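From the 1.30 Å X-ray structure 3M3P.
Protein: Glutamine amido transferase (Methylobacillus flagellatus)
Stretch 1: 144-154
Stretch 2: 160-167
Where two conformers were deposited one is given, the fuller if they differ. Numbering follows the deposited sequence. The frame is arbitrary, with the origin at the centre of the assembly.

Stretch 1 144-154: FSIPPGAVHIL
Stretch 2, residues 160-167: ANQAYVLD

A chain that doubles back through a tight turn can present two successive arms to the same neighbouring strand, the first mainly by side chains and the second through a backbone ladder; residues 144-154 and 160-167 of this glutamine amido transferase illustrate the principle, with the ladder antiparallel. Together they bury 872 Å².

Stretch 1 enters extended. Phe144 (phi/psi -88/146, chi1 p at 48°, chi2 73°) offers its ring face to the edge of Tyr164 (chi1 p, chi2 82°); the centroids lie 5.0 Å apart, the planes are at 89°, and Phe144 CE1 to Tyr164 CD2 is 3.4 Å. Its carbonyl accepts a hydrogen bond from the amide of Asn161 (chi1 m, chi2 -16°), with Asn161 ND2 to Phe144 O at 2.9 Å, and a water links Phe144 N to Asn161 O. Ser145 turns its CA-to-CB bond away. Ile146, m at both chi angles, brings CD1 to 4.2 Å from Tyr164 CB, while a second water bridges Ile146 N and Asn161 ND2.

Pro147 covers a face of the Tyr164 ring: its CD lies 3.7 Å from the centroid of that ring, 5° off the normal, a nearly ideal CH-pi arrangement. A type II turn from Pro147 to Ala150 follows, closed by Ala150 N to Pro147 O at 3.0 Å. Gly149 supplies its positive phi (85/-7), and a water joins Gly149 O to Asp167 N.

Beyond the turn the strands cross at 150°. Ala150 CB packs 3.8 Å from Tyr164 CD1. Val151 (-107/118, chi1 t) forms the reciprocal pair with Val165 (-125/142, chi1 m): Val151 N to Val165 O is 2.8 Å and Val165 N to Val151 O is 2.9 Å. His152 faces Tyr164 (-146/160) in a non-hydrogen-bonded pair, CA to CA 4.3 Å, both side chains on the face that also carries Ala150. With chi1 t and chi2 -144°, the imidazole reaches past the ladder, so that His152 NE2 donates to Ala160 O at 2.8 Å; a weak bond joins the same NE2 to Leu154 O at 3.0 Å.

The register then slips by one residue, a beta bulge. Ile153 has a psi of only -4° (phi -125°), yet its nitrogen keeps a nearly linear bond, Ile153 N to Ala163 O at 3.0 Å; its side chain (chi1 p, chi2 t) sets CG2 3.9 Å from Val165 CG2. Leu154 (-159/138, chi1 t, chi2 p) thus pairs with Ala163 (-159/153), Leu154 CB lying 3.9 Å from Ala163 CB. Leu154 O accepts from Gln162 N at 3.0 Å.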

# COMPACT_ATOMS: atom_id res chain seq x y z
N PHE A 144 -0.79 11.50 -2.76
CA PHE A 144 -2.25 11.67 -2.71
C PHE A 144 -2.64 12.78 -1.77
O PHE A 144 -1.98 12.98 -0.73
CB PHE A 144 -2.99 10.38 -2.34
CG PHE A 144 -2.45 9.63 -1.14
CD1 PHE A 144 -2.63 10.10 0.15
CD2 PHE A 144 -1.74 8.43 -1.29
CE1 PHE A 144 -2.10 9.39 1.25
CE2 PHE A 144 -1.25 7.73 -0.19
CZ PHE A 144 -1.43 8.21 1.08
N SER A 145 -3.72 13.49 -2.11
CA SER A 145 -4.45 14.25 -1.09
C SER A 145 -5.24 13.29 -0.21
O SER A 145 -5.53 12.16 -0.59
CB SER A 145 -5.40 15.24 -1.72
OG SER A 145 -6.39 14.66 -2.46
N ILE A 146 -5.56 13.75 1.00
CA ILE A 146 -6.37 12.96 1.90
C ILE A 146 -7.81 12.92 1.32
O ILE A 146 -8.43 13.96 1.11
CB ILE A 146 -6.39 13.56 3.33
CG1 ILE A 146 -4.96 13.69 3.90
CG2 ILE A 146 -7.22 12.69 4.30
CD1 ILE A 146 -4.19 12.37 3.97
N PRO A 147 -8.36 11.72 1.03
CA PRO A 147 -9.67 11.71 0.41
C PRO A 147 -10.75 12.19 1.38
O PRO A 147 -10.61 12.10 2.61
CB PRO A 147 -9.90 10.26 0.06
CG PRO A 147 -8.87 9.49 0.78
CD PRO A 147 -7.78 10.35 1.17
N PRO A 148 -11.86 12.74 0.84
CA PRO A 148 -12.96 13.15 1.70
C PRO A 148 -13.49 12.01 2.60
O PRO A 148 -13.61 10.82 2.21
CB PRO A 148 -14.02 13.69 0.71
CG PRO A 148 -13.53 13.38 -0.66
CD PRO A 148 -12.14 12.89 -0.59
N GLY A 149 -13.70 12.38 3.87
CA GLY A 149 -14.18 11.48 4.89
C GLY A 149 -13.05 10.68 5.54
O GLY A 149 -13.31 9.97 6.50
N ALA A 150 -11.81 10.78 5.04
CA ALA A 150 -10.72 9.98 5.62
C ALA A 150 -10.00 10.75 6.71
O ALA A 150 -9.97 11.98 6.71
CB ALA A 150 -9.70 9.51 4.51
N VAL A 151 -9.36 10.02 7.59
CA VAL A 151 -8.56 10.54 8.72
C VAL A 151 -7.10 10.34 8.42
O VAL A 151 -6.62 9.21 8.25
CB VAL A 151 -8.95 9.85 10.09
CG1 VAL A 151 -8.02 10.34 11.20
CG2 VAL A 151 -10.42 10.20 10.41
N HIS A 152 -6.35 11.42 8.32
CA HIS A 152 -4.90 11.44 8.18
C HIS A 152 -4.21 10.91 9.44
O HIS A 152 -4.45 11.39 10.53
CB HIS A 152 -4.52 12.89 7.93
CG HIS A 152 -3.06 13.12 7.80
ND1 HIS A 152 -2.46 14.26 8.29
CD2 HIS A 152 -2.09 12.42 7.17
CE1 HIS A 152 -1.17 14.24 7.96
NE2 HIS A 152 -0.92 13.15 7.27
N ILE A 153 -3.34 9.90 9.25
CA ILE A 153 -2.71 9.26 10.41
C ILE A 153 -1.18 9.22 10.44
O ILE A 153 -0.63 8.77 11.44
CB ILE A 153 -3.25 7.84 10.59
CG1 ILE A 153 -2.91 6.90 9.44
CG2 ILE A 153 -4.81 7.75 10.90
CD1 ILE A 153 -3.12 5.40 9.77
N LEU A 154 -0.49 9.66 9.40
CA LEU A 154 0.97 9.50 9.31
C LEU A 154 1.54 10.50 8.35
O LEU A 154 0.96 10.75 7.29
CB LEU A 154 1.29 8.07 8.92
CG LEU A 154 2.70 7.59 8.87
CD1 LEU A 154 3.36 7.61 10.26
CD2 LEU A 154 2.74 6.12 8.26
N ALA A 160 3.70 14.88 3.61
CA ALA A 160 2.81 14.93 4.74
C ALA A 160 1.82 13.76 4.71
O ALA A 160 1.42 13.27 5.77
CB ALA A 160 2.08 16.25 4.74
N ASN A 161 1.37 13.34 3.54
CA ASN A 161 0.29 12.37 3.39
C ASN A 161 0.81 10.96 3.26
O ASN A 161 0.78 10.35 2.17
CB ASN A 161 -0.62 12.84 2.23
CG ASN A 161 -1.38 14.03 2.60
OD1 ASN A 161 -1.48 14.37 3.82
ND2 ASN A 161 -1.98 14.67 1.62
N GLN A 162 1.34 10.41 4.33
CA GLN A 162 1.81 9.04 4.33
C GLN A 162 0.73 7.97 4.47
O GLN A 162 0.88 6.87 3.90
CB GLN A 162 2.93 8.77 5.34
CG GLN A 162 4.17 9.56 5.11
CD GLN A 162 4.98 9.06 3.94
OE1 GLN A 162 4.76 7.96 3.45
NE2 GLN A 162 5.96 9.83 3.57
N ALA A 163 -0.33 8.21 5.22
CA ALA A 163 -1.39 7.18 5.41
C ALA A 163 -2.64 7.87 5.86
O ALA A 163 -2.64 8.96 6.50
CB ALA A 163 -0.95 6.08 6.37
N TYR A 164 -3.76 7.26 5.54
CA TYR A 164 -5.07 7.70 6.00
C TYR A 164 -5.92 6.45 6.21
O TYR A 164 -5.66 5.40 5.59
CB TYR A 164 -5.76 8.64 4.97
CG TYR A 164 -5.92 8.01 3.63
CD1 TYR A 164 -7.00 7.14 3.33
CD2 TYR A 164 -4.93 8.17 2.66
CE1 TYR A 164 -7.04 6.47 2.13
CE2 TYR A 164 -4.99 7.51 1.43
CZ TYR A 164 -6.03 6.67 1.18
OH TYR A 164 -6.10 5.96 -0.00
N VAL A 165 -6.99 6.58 6.99
CA VAL A 165 -7.99 5.53 7.17
C VAL A 165 -9.36 6.07 6.86
O VAL A 165 -9.66 7.24 7.16
CB VAL A 165 -7.96 4.84 8.59
CG1 VAL A 165 -6.72 3.90 8.76
CG2 VAL A 165 -8.08 5.87 9.74
N LEU A 166 -10.18 5.27 6.23
CA LEU A 166 -11.54 5.63 5.83
C LEU A 166 -12.55 4.67 6.39
O LEU A 166 -12.43 3.46 6.23
CB LEU A 166 -11.65 5.69 4.32
CG LEU A 166 -12.97 6.08 3.70
CD1 LEU A 166 -13.39 7.51 4.09
CD2 LEU A 166 -12.89 5.85 2.18
N ASP A 167 -13.56 5.21 7.08
CA ASP A 167 -14.75 4.43 7.52
C ASP A 167 -14.32 3.27 8.49
O ASP A 167 -15.02 2.25 8.54
CB ASP A 167 -15.56 3.83 6.34
CG ASP A 167 -16.16 4.88 5.41
OD1 ASP A 167 -16.41 5.98 5.95
OD2 ASP A 167 -16.44 4.59 4.20
O HOH W 1 0.95 10.70 -0.54
O HOH W 2 -4.36 16.44 1.51
O HOH W 3 -13.26 7.92 8.17
O HOH W 4 -16.31 8.64 5.68